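Long-range contacts in ABC transporter substrate-binding protein (PDB 6TFS), which serves as the solute-binding protein of an ABC transporter, here holding a fructosyl-glutamate Amadori compound, and probably delivers such solutes for import: residues E13-L18 / T26-L31; P20-T25 / R103-G108; P247-L252 / M480-L485. All coordinates share one frame; numbering follows the deposited sequence.

Interaction 1 (E13-L18 / T26-L31). With N7T ((2~{S})-2-[[(3~{S},4~{R},5~{R})-3,4,5,6-tetrakis(oxidanyl)-2-oxidanylidene-hexyl]amino]pentanedioic acid), chain C.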
loop_
_atom_site.group_PDB
_atom_site.type_symbol
_atom_site.label_atom_id
_atom_site.label_comp_id
_atom_site.label_asym_id
_atom_site.label_seq_id
_atom_site.Cartn_x
_atom_site.Cartn_y
_atom_site.Cartn_z
ATOM N N GLU A 13 -11.216 5.014 -10.560
ATOM C CA GLU A 13 -11.788 5.145 -11.900
ATOM C C GLU A 13 -11.861 3.819 -12.634
ATOM O O GLU A 13 -12.725 3.659 -13.499
ATOM C CB GLU A 13 -11.006 6.172 -12.760
ATOM C CG GLU A 13 -11.159 7.625 -12.317
ATOM C CD GLU A 13 -12.525 8.277 -12.454
ATOM O OE1 GLU A 13 -13.458 7.648 -13.004
ATOM O OE2 GLU A 13 -12.659 9.437 -12.006
ATOM N N ASP A 14 -10.936 2.876 -12.323
ATOM C CA ASP A 14 -10.837 1.627 -13.083
ATOM C C ASP A 14 -9.853 0.629 -12.479
ATOM O O ASP A 14 -9.135 0.941 -11.536
ATOM C CB ASP A 14 -10.322 1.985 -14.513
ATOM C CG ASP A 14 -10.784 1.092 -15.656
ATOM O OD1 ASP A 14 -11.420 0.046 -15.385
ATOM O OD2 ASP A 14 -10.518 1.439 -16.814
ATOM N N VAL A 15 -9.797 -0.568 -13.063
ATOM C CA VAL A 15 -8.806 -1.572 -12.710
ATOM C C VAL A 15 -7.608 -1.292 -13.588
ATOM O O VAL A 15 -7.781 -1.135 -14.799
ATOM C CB VAL A 15 -9.219 -3.031 -12.999
ATOM C CG1 VAL A 15 -8.844 -3.928 -11.843
ATOM C CG2 VAL A 15 -10.679 -3.172 -13.389
ATOM N N THR A 16 -6.406 -1.292 -13.024
ATOM C CA THR A 16 -5.210 -1.128 -13.850
ATOM C C THR A 16 -4.659 -2.530 -14.109
ATOM O O THR A 16 -4.473 -2.918 -15.247
ATOM C CB THR A 16 -4.190 -0.181 -13.184
ATOM O OG1 THR A 16 -4.835 1.062 -12.911
ATOM C CG2 THR A 16 -2.924 0.030 -14.030
ATOM N N THR A 17 -4.419 -3.290 -13.042
ATOM C CA THR A 17 -3.886 -4.637 -13.157
ATOM C C THR A 17 -4.311 -5.516 -11.994
ATOM O O THR A 17 -4.280 -5.085 -10.832
ATOM C CB THR A 17 -2.333 -4.622 -13.344
ATOM O OG1 THR A 17 -1.861 -5.966 -13.298
ATOM C CG2 THR A 17 -1.598 -3.771 -12.287
ATOM N N LEU A 18 -4.625 -6.777 -12.306
ATOM C CA LEU A 18 -4.960 -7.780 -11.298
ATOM C C LEU A 18 -3.856 -8.848 -11.203
ATOM O O LEU A 18 -4.056 -9.899 -10.600
ATOM C CB LEU A 18 -6.376 -8.363 -11.471
ATOM C CG LEU A 18 -7.510 -7.342 -11.319
ATOM C CD1 LEU A 18 -8.866 -7.958 -11.613
ATOM C CD2 LEU A 18 -7.472 -6.673 -9.949
ATOM N N THR A 26 -4.670 1.275 -4.220
ATOM C CA THR A 26 -5.527 0.678 -3.194
ATOM C C THR A 26 -6.601 -0.211 -3.828
ATOM O O THR A 26 -6.788 -1.334 -3.380
ATOM C CB THR A 26 -6.138 1.748 -2.283
ATOM O OG1 THR A 26 -5.094 2.274 -1.470
ATOM C CG2 THR A 26 -7.272 1.190 -1.387
ATOM N N SER A 27 -7.272 0.289 -4.884
ATOM C CA SER A 27 -8.332 -0.449 -5.558
ATOM C C SER A 27 -7.855 -1.781 -6.174
ATOM O O SER A 27 -8.503 -2.804 -5.947
ATOM C CB SER A 27 -9.037 0.429 -6.580
ATOM O OG SER A 27 -10.209 -0.209 -7.053
ATOM N N ASP A 28 -6.713 -1.780 -6.895
ATOM C CA ASP A 28 -6.169 -3.014 -7.476
ATOM C C ASP A 28 -5.765 -4.011 -6.367
ATOM O O ASP A 28 -6.091 -5.196 -6.475
ATOM C CB ASP A 28 -4.993 -2.723 -8.422
ATOM C CG ASP A 28 -5.354 -2.099 -9.779
ATOM O OD1 ASP A 28 -6.563 -1.835 -10.024
ATOM O OD2 ASP A 28 -4.432 -1.854 -10.578
ATOM N N ARG A 29 -5.104 -3.510 -5.285
ATOM C CA ARG A 29 -4.675 -4.309 -4.122
ATOM C C ARG A 29 -5.861 -4.931 -3.398
ATOM O O ARG A 29 -5.759 -6.062 -2.933
ATOM C CB ARG A 29 -3.848 -3.471 -3.137
ATOM C CG ARG A 29 -2.484 -3.029 -3.672
ATOM C CD ARG A 29 -1.799 -2.307 -2.548
ATOM N NE ARG A 29 -0.534 -1.686 -2.927
ATOM C CZ ARG A 29 0.653 -2.279 -2.859
ATOM N NH1 ARG A 29 0.750 -3.545 -2.475
ATOM N NH2 ARG A 29 1.754 -1.608 -3.173
ATOM N N THR A 30 -6.982 -4.189 -3.300
ATOM C CA THR A 30 -8.213 -4.661 -2.677
ATOM C C THR A 30 -8.781 -5.852 -3.469
ATOM O O THR A 30 -9.055 -6.896 -2.873
ATOM C CB THR A 30 -9.233 -3.522 -2.551
ATOM O OG1 THR A 30 -8.656 -2.438 -1.824
ATOM C CG2 THR A 30 -10.523 -3.965 -1.886
ATOM N N LEU A 31 -8.940 -5.695 -4.807
ATOM C CA LEU A 31 -9.445 -6.763 -5.671
ATOM C C LEU A 31 -8.549 -8.001 -5.608
ATOM O O LEU A 31 -9.051 -9.109 -5.482
ATOM C CB LEU A 31 -9.618 -6.275 -7.122
ATOM C CG LEU A 31 -10.814 -5.361 -7.389
ATOM C CD1 LEU A 31 -10.596 -4.515 -8.646
ATOM C CD2 LEU A 31 -12.111 -6.158 -7.489
HETATM O OAN N7T C . -5.648 11.921 2.008
HETATM C CAM N7T C . -4.687 11.169 1.312
HETATM C CAL N7T C . -5.249 9.777 1.112
HETATM O OAT N7T C . -6.292 9.805 0.159
HETATM C CAK N7T C . -4.148 8.781 0.710
HETATM O OAS N7T C . -3.263 8.561 1.795
HETATM C CAJ N7T C . -4.718 7.446 0.247
HETATM O OAR N7T C . -5.455 6.799 1.243
HETATM C CAI N7T C . -3.672 6.410 -0.132
HETATM O OAQ N7T C . -2.626 6.241 0.518
HETATM C CAH N7T C . -4.033 5.497 -1.321
HETATM N N N7T C . -3.224 4.294 -1.345
HETATM C CA N7T C . -2.111 4.415 -2.272
HETATM C C N7T C . -2.536 4.732 -3.687
HETATM O O N7T C . -3.477 4.127 -4.225
HETATM C CB N7T C . -1.284 3.139 -2.200
HETATM C CG N7T C . 0.066 3.264 -2.964
HETATM C CD N7T C . 1.012 2.114 -2.780
HETATM O OE1 N7T C . 2.140 2.187 -3.315
HETATM O OE2 N7T C . 0.716 1.095 -2.108
HETATM O OXT N7T C . -1.918 5.620 -4.321
HETATM O O HOH W 1 -9.035 -1.187 -9.371
HETATM O O HOH W 2 -6.241 1.247 -10.564
#
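The first turn of helix 26-35, beside the ligand pocket, is fastened to the loop after strand 5-10 by the carboxylate of Asp28, which receives the backbone N-H groups of Thr16 and Thr17. Thr16 N gives a nearly straight bond to the syn lone pair of Asp28 OD1 (3.1 Å, 167°). Thr17 N approaches Asp28 OD2 from above the carboxylate plane, at 2.9 Å. Aspartate suits the place: a short acid offers two oxygens to two successive amides, and its CG, anti to its own carbonyl carbon (chi1 -73°), carries them toward the loop. Two waters complete the grip. One joins Asp14 O, Ser27 OG and Asp28 OD1; the other joins Asp14 O, Thr16 OG1 and the same OD1.

Within this lobe of the periplasmic binding protein fold, the same contact also reaches hairpin 170-185. Leu31 CD1 meets Val15 CG1 at 3.7 Å, the two side chains crossing at about a right angle, and Leu18 CD2 rests on Leu31 CB at 3.6 Å. Val181 and Ile175 adjoin these branched side chains. Arg29 NE bonds to Thr24 O, and NE and NH2 make only weak bonds to ligand OE2, while Thr26 OG1 accepts from ligand N at 2.8 Å.

Interaction 2 (P20-T25 / R103-G108); sequences PHFATT and RSAFSG. With N7T ((2~{S})-2-[[(3~{S},4~{R},5~{R})-3,4,5,6-tetrakis(oxidanyl)-2-oxidanylidene-hexyl]amino]pentanedioic acid), chain C.
Phe106 and Phe22 come from facing loops, and each lays its ring against the backbone of the other chain segment in a different way. The Phe106 ring points its edge at residues 20-25. Two carbonyl oxygens lie near the ring plane there: Pro20 O at 3.3 Å from Phe106 CE2 and Ala23 O at 3.2 Å from Phe106 CZ. Aromatic C-H groups carry a slight positive charge, which suits an edge set against carbonyl oxygens. Ala105 CB sits over the centre of one face of this ring.

The Phe22 ring instead turns a face to the chain, with Ser104 CA 3.8 Å above its plane and offset toward the rim. Its CZ touches Ser104 N at 3.4 Å. With CG anti to the carbonyl carbon (chi1 -70°), the ring swings back over residues 103-105, although the CB of Phe22 itself points away from them. The one hydrogen bond between the segments, Ala105 N to His21 O (2.8 Å, 164°), joins the residues just before the two phenylalanines. Ala105, with nothing beyond CB, fits beside His21 O.

Ser104 builds an ST turn, its OG accepting from Phe106 N at 3.0 Å and also bonding to Ala98 O, consistent with holding the bend that precedes the Phe106 ring. Thr24 OG1 bonds back to Phe22 O at 2.8 Å, which leaves its CG2 3.4 Å from ligand OE1.

The loop before helix 26-35 is thereby joined to the one after helix 88-98. His21 ND1 and Arg103 O are both bonded to Lys97 of that latter helix, whereas Pro20 and Ala23 pack on Val32 of helix 26-35 and Phe106 lies against Arg29.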
loop_
_atom_site.group_PDB
_atom_site.type_symbol
_atom_site.label_atom_id
_atom_site.label_comp_id
_atom_site.label_asym_id
_atom_site.label_seq_id
_atom_site.Cartn_x
_atom_site.Cartn_y
_atom_site.Cartn_z
ATOM N N PRO A 20 -0.908 -9.694 -9.173
ATOM C CA PRO A 20 -0.504 -9.207 -7.835
ATOM C C PRO A 20 0.939 -8.720 -7.713
ATOM O O PRO A 20 1.232 -7.975 -6.782
ATOM C CB PRO A 20 -0.787 -10.400 -6.916
ATOM C CG PRO A 20 -0.686 -11.594 -7.809
ATOM C CD PRO A 20 -1.211 -11.143 -9.149
ATOM N N HIS A 21 1.825 -9.096 -8.651
ATOM C CA HIS A 21 3.207 -8.609 -8.661
ATOM C C HIS A 21 3.281 -7.153 -9.170
ATOM O O HIS A 21 4.339 -6.533 -9.057
ATOM C CB HIS A 21 4.118 -9.539 -9.485
ATOM C CG HIS A 21 4.068 -10.971 -9.042
ATOM N ND1 HIS A 21 3.971 -12.002 -9.957
ATOM C CD2 HIS A 21 4.080 -11.495 -7.792
ATOM C CE1 HIS A 21 3.937 -13.114 -9.243
ATOM N NE2 HIS A 21 4.002 -12.860 -7.938
ATOM N N PHE A 22 2.154 -6.603 -9.696
ATOM C CA PHE A 22 2.067 -5.225 -10.199
ATOM C C PHE A 22 0.998 -4.364 -9.510
ATOM O O PHE A 22 1.154 -3.138 -9.490
ATOM C CB PHE A 22 1.885 -5.192 -11.737
ATOM C CG PHE A 22 3.102 -5.628 -12.524
ATOM C CD1 PHE A 22 4.213 -4.795 -12.639
ATOM C CD2 PHE A 22 3.138 -6.872 -13.155
ATOM C CE1 PHE A 22 5.343 -5.203 -13.362
ATOM C CE2 PHE A 22 4.262 -7.272 -13.894
ATOM C CZ PHE A 22 5.354 -6.431 -13.995
ATOM N N ALA A 23 -0.073 -4.984 -8.947
ATOM C CA ALA A 23 -1.183 -4.270 -8.276
ATOM C C ALA A 23 -0.658 -3.353 -7.144
ATOM O O ALA A 23 -0.112 -3.833 -6.149
ATOM C CB ALA A 23 -2.222 -5.254 -7.757
ATOM N N THR A 24 -0.770 -2.026 -7.357
ATOM C CA THR A 24 -0.209 -0.990 -6.486
ATOM C C THR A 24 -1.250 -0.038 -5.907
ATOM O O THR A 24 -1.144 0.332 -4.737
ATOM C CB THR A 24 0.905 -0.234 -7.240
ATOM O OG1 THR A 24 1.892 -1.185 -7.656
ATOM C CG2 THR A 24 1.571 0.858 -6.375
ATOM N N THR A 25 -2.210 0.408 -6.723
ATOM C CA THR A 25 -3.265 1.303 -6.233
ATOM C C THR A 25 -4.092 0.545 -5.187
ATOM O O THR A 25 -4.223 -0.686 -5.280
ATOM C CB THR A 25 -4.165 1.830 -7.379
ATOM O OG1 THR A 25 -4.930 0.746 -7.921
ATOM C CG2 THR A 25 -3.378 2.569 -8.481
ATOM N N ARG A 103 9.476 -8.544 -14.320
ATOM C CA ARG A 103 8.147 -9.166 -14.234
ATOM C C ARG A 103 7.401 -8.867 -12.924
ATOM O O ARG A 103 6.397 -9.520 -12.610
ATOM C CB ARG A 103 8.262 -10.692 -14.471
ATOM C CG ARG A 103 8.878 -11.086 -15.829
ATOM C CD ARG A 103 8.885 -12.591 -16.045
ATOM N NE ARG A 103 9.767 -13.282 -15.097
ATOM C CZ ARG A 103 9.507 -14.460 -14.545
ATOM N NH1 ARG A 103 8.386 -15.108 -14.840
ATOM N NH2 ARG A 103 10.368 -15.005 -13.698
ATOM N N SER A 104 7.869 -7.855 -12.180
ATOM C CA SER A 104 7.311 -7.493 -10.882
ATOM C C SER A 104 7.687 -6.068 -10.487
ATOM O O SER A 104 8.820 -5.633 -10.723
ATOM C CB SER A 104 7.832 -8.463 -9.815
ATOM O OG SER A 104 7.461 -8.112 -8.493
ATOM N N ALA A 105 6.749 -5.374 -9.835
ATOM C CA ALA A 105 6.934 -4.038 -9.266
ATOM C C ALA A 105 7.538 -4.162 -7.855
ATOM O O ALA A 105 7.978 -3.161 -7.287
ATOM C CB ALA A 105 5.584 -3.320 -9.177
ATOM N N PHE A 106 7.563 -5.390 -7.286
ATOM C CA PHE A 106 8.011 -5.599 -5.908
ATOM C C PHE A 106 9.263 -6.468 -5.749
ATOM O O PHE A 106 9.490 -6.989 -4.652
ATOM C CB PHE A 106 6.847 -6.167 -5.060
ATOM C CG PHE A 106 5.521 -5.467 -5.271
ATOM C CD1 PHE A 106 5.386 -4.101 -5.030
ATOM C CD2 PHE A 106 4.413 -6.171 -5.716
ATOM C CE1 PHE A 106 4.162 -3.451 -5.247
ATOM C CE2 PHE A 106 3.190 -5.526 -5.916
ATOM C CZ PHE A 106 3.073 -4.171 -5.683
ATOM N N SER A 107 10.100 -6.573 -6.805
ATOM C CA SER A 107 11.313 -7.416 -6.800
ATOM C C SER A 107 12.327 -7.096 -5.693
ATOM O O SER A 107 12.965 -8.021 -5.194
ATOM C CB SER A 107 11.998 -7.397 -8.157
ATOM O OG SER A 107 12.557 -6.124 -8.423
ATOM N N GLY A 108 12.482 -5.813 -5.355
ATOM C CA GLY A 108 13.382 -5.318 -4.316
ATOM C C GLY A 108 13.186 -5.977 -2.959
ATOM O O GLY A 108 14.163 -6.262 -2.270
HETATM O OAN N7T C . -5.648 11.921 2.008
HETATM C CAM N7T C . -4.687 11.169 1.312
HETATM C CAL N7T C . -5.249 9.777 1.112
HETATM O OAT N7T C . -6.292 9.805 0.159
HETATM C CAK N7T C . -4.148 8.781 0.710
HETATM O OAS N7T C . -3.263 8.561 1.795
HETATM C CAJ N7T C . -4.718 7.446 0.247
HETATM O OAR N7T C . -5.455 6.799 1.243
HETATM C CAI N7T C . -3.672 6.410 -0.132
HETATM O OAQ N7T C . -2.626 6.241 0.518
HETATM C CAH N7T C . -4.033 5.497 -1.321
HETATM N N N7T C . -3.224 4.294 -1.345
HETATM C CA N7T C . -2.111 4.415 -2.272
HETATM C C N7T C . -2.536 4.732 -3.687
HETATM O O N7T C . -3.477 4.127 -4.225
HETATM C CB N7T C . -1.284 3.139 -2.200
HETATM C CG N7T C . 0.066 3.264 -2.964
HETATM C CD N7T C . 1.012 2.114 -2.780
HETATM O OE1 N7T C . 2.140 2.187 -3.315
HETATM O OE2 N7T C . 0.716 1.095 -2.108
HETATM O OXT N7T C . -1.918 5.620 -4.321
#

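Interaction 3 (P247-L252 / M480-L485); sequences PAELNL and MPSAPL. With N7T ((2~{S})-2-[[(3~{S},4~{R},5~{R})-3,4,5,6-tetrakis(oxidanyl)-2-oxidanylidene-hexyl]amino]pentanedioic acid), chain C.
Pro247 and Ser482 meet where strand 240-255 of the main mixed sheet turns a corner, a feature consistent with a chain passing between the two lobes of a periplasmic binding protein. The hydrogen bonding across the contact is a single link: Ser482 OG donates to Pro247 O at 2.7 Å, with a C=O...donor angle of 144° and the hydroxyl tilted 20° from the carbonyl plane. Serine fits because its short side chain, with OG anti to the carbonyl carbon (chi1 -48°), reaches Pro247 O while its backbone takes a left-handed conformation. Ser482 O is in turn held by Trp464 NE1.

Van der Waals contacts lie beside this bond. The ring of Pro247, which follows a cis peptide bond, sets CD 3.6 Å from Met480 O, and its CG lies 4.2 Å from the CE of Met480, a selenomethionine whose chain is bent at chi2 and chi3 and so brings its end back to the proline. The CG of Glu249 packs on Ser482 OG at 3.6 Å.

Alternate residues of the strand bond the ligand. Glu249, with its carboxylate beside Ser482, divides its oxygens: OE1 accepts from ligand OAR at 3.0 Å and OE2 from ligand N at 2.8 Å. Asn251 ND2 is anchored by Asn460 OD1 and Thr458 O, which leaves Asn251 OD1 turned to the sugar-like chain, where it accepts from ligand OAS at 2.7 Å.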
loop_
_atom_site.group_PDB
_atom_site.type_symbol
_atom_site.label_atom_id
_atom_site.label_comp_id
_atom_site.label_asym_id
_atom_site.label_seq_id
_atom_site.Cartn_x
_atom_site.Cartn_y
_atom_site.Cartn_z
ATOM N N PRO A 247 -3.764 -0.672 8.303
ATOM C CA PRO A 247 -2.798 0.312 8.799
ATOM C C PRO A 247 -3.092 1.734 8.297
ATOM O O PRO A 247 -3.780 1.919 7.295
ATOM C CB PRO A 247 -1.469 -0.229 8.258
ATOM C CG PRO A 247 -1.823 -0.933 6.971
ATOM C CD PRO A 247 -3.282 -1.332 7.069
ATOM N N ALA A 248 -2.546 2.733 8.988
ATOM C CA ALA A 248 -2.649 4.116 8.570
ATOM C C ALA A 248 -1.685 4.336 7.387
ATOM O O ALA A 248 -0.543 3.862 7.413
ATOM C CB ALA A 248 -2.306 5.044 9.729
ATOM N N GLU A 249 -2.153 4.996 6.327
ATOM C CA GLU A 249 -1.273 5.258 5.187
ATOM C C GLU A 249 -0.620 6.614 5.363
ATOM O O GLU A 249 -1.317 7.604 5.582
ATOM C CB GLU A 249 -2.029 5.166 3.854
ATOM C CG GLU A 249 -2.508 3.760 3.547
ATOM C CD GLU A 249 -3.368 3.715 2.300
ATOM O OE1 GLU A 249 -4.538 4.153 2.372
ATOM O OE2 GLU A 249 -2.866 3.278 1.242
ATOM N N LEU A 250 0.716 6.653 5.305
ATOM C CA LEU A 250 1.457 7.901 5.476
ATOM C C LEU A 250 1.605 8.696 4.164
ATOM O O LEU A 250 2.058 8.161 3.155
ATOM C CB LEU A 250 2.828 7.641 6.132
ATOM C CG LEU A 250 3.779 8.853 6.266
ATOM C CD1 LEU A 250 3.196 9.974 7.159
ATOM C CD2 LEU A 250 5.139 8.424 6.745
ATOM N N ASN A 251 1.279 9.986 4.229
ATOM C CA ASN A 251 1.419 10.928 3.128
ATOM C C ASN A 251 2.649 11.768 3.343
ATOM O O ASN A 251 2.860 12.296 4.437
ATOM C CB ASN A 251 0.201 11.829 3.008
ATOM C CG ASN A 251 -1.098 11.085 2.913
ATOM O OD1 ASN A 251 -1.418 10.514 1.877
ATOM N ND2 ASN A 251 -1.901 11.131 3.945
ATOM N N LEU A 252 3.480 11.865 2.298
ATOM C CA LEU A 252 4.701 12.665 2.323
ATOM C C LEU A 252 4.835 13.450 1.030
ATOM O O LEU A 252 4.358 13.003 -0.021
ATOM C CB LEU A 252 5.958 11.770 2.445
ATOM C CG LEU A 252 6.131 10.949 3.732
ATOM C CD1 LEU A 252 6.060 9.461 3.417
ATOM C CD2 LEU A 252 7.459 11.280 4.406
HETATM N N MSE A 480 -4.096 -5.201 5.270
HETATM C CA MSE A 480 -2.911 -4.595 4.665
HETATM C C MSE A 480 -3.192 -3.509 3.578
HETATM O O MSE A 480 -2.544 -2.475 3.686
HETATM C CB MSE A 480 -1.921 -5.646 4.155
HETATM C CG MSE A 480 -0.981 -6.167 5.248
HETATM SE SE MSE A 480 -0.115 -4.796 6.384
HETATM C CE MSE A 480 0.678 -3.572 4.936
ATOM N N PRO A 481 -4.184 -3.609 2.641
ATOM C CA PRO A 481 -4.442 -2.473 1.727
ATOM C C PRO A 481 -5.224 -1.285 2.342
ATOM O O PRO A 481 -5.463 -0.297 1.634
ATOM C CB PRO A 481 -5.241 -3.111 0.572
ATOM C CG PRO A 481 -5.264 -4.582 0.836
ATOM C CD PRO A 481 -5.064 -4.745 2.309
ATOM N N SER A 482 -5.600 -1.362 3.655
ATOM C CA SER A 482 -6.407 -0.366 4.414
ATOM C C SER A 482 -7.836 -0.289 3.845
ATOM O O SER A 482 -8.514 0.741 3.928
ATOM C CB SER A 482 -5.739 1.016 4.461
ATOM O OG SER A 482 -4.375 0.922 4.834
ATOM N N ALA A 483 -8.286 -1.413 3.280
ATOM C CA ALA A 483 -9.587 -1.585 2.648
ATOM C C ALA A 483 -10.222 -2.862 3.210
ATOM O O ALA A 483 -9.480 -3.732 3.650
ATOM C CB ALA A 483 -9.418 -1.688 1.133
ATOM N N PRO A 484 -11.563 -2.998 3.275
ATOM C CA PRO A 484 -12.142 -4.242 3.826
ATOM C C PRO A 484 -11.744 -5.508 3.081
ATOM O O PRO A 484 -11.582 -5.495 1.866
ATOM C CB PRO A 484 -13.658 -4.025 3.699
ATOM C CG PRO A 484 -13.845 -2.566 3.517
ATOM C CD PRO A 484 -12.618 -2.087 2.802
ATOM N N LEU A 485 -11.564 -6.590 3.830
ATOM C CA LEU A 485 -11.269 -7.891 3.265
ATOM C C LEU A 485 -12.600 -8.660 3.163
ATOM O O LEU A 485 -13.332 -8.764 4.140
ATOM C CB LEU A 485 -10.229 -8.648 4.127
ATOM C CG LEU A 485 -9.843 -10.064 3.649
ATOM C CD1 LEU A 485 -8.967 -10.020 2.386
ATOM C CD2 LEU A 485 -9.165 -10.862 4.759
HETATM O OAN N7T C . -5.648 11.921 2.008
HETATM C CAM N7T C . -4.687 11.169 1.312
HETATM C CAL N7T C . -5.249 9.777 1.112
HETATM O OAT N7T C . -6.292 9.805 0.159
HETATM C CAK N7T C . -4.148 8.781 0.710
HETATM O OAS N7T C . -3.263 8.561 1.795
HETATM C CAJ N7T C . -4.718 7.446 0.247
HETATM O OAR N7T C . -5.455 6.799 1.243
HETATM C CAI N7T C . -3.672 6.410 -0.132
HETATM O OAQ N7T C . -2.626 6.241 0.518
HETATM C CAH N7T C . -4.033 5.497 -1.321
HETATM N N N7T C . -3.224 4.294 -1.345
HETATM C CA N7T C . -2.111 4.415 -2.272
HETATM C C N7T C . -2.536 4.732 -3.687
HETATM O O N7T C . -3.477 4.127 -4.225
HETATM C CB N7T C . -1.284 3.139 -2.200
HETATM C CG N7T C . 0.066 3.264 -2.964
HETATM C CD N7T C . 1.012 2.114 -2.780
HETATM O OE1 N7T C . 2.140 2.187 -3.315
HETATM O OE2 N7T C . 0.716 1.095 -2.108
HETATM O OXT N7T C . -1.918 5.620 -4.321
#

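From the N terminus, interaction 1 closes a short loop of seven residues, folding the chain after strand 5-10 back on helix 26-35. Residues 20-25 lie within that loop and pair much later with residues 103-108, so interactions 1 and 2 cross; the longer loop takes in helices 26-35 and 88-98 and strands 57-62 and 68-73. Interaction 3 opens only afterwards and spans 227 residues, returning a loop from near the C terminus to strand 240-255. Helix 26-35, part of interaction 1, also touches the other two: Arg29 NE is probably bonded to Thr24 O of interaction 2, and Thr30 touches Ala483 of interaction 3. Interactions 2 and 3 do not touch, yet all three reach the same ligand.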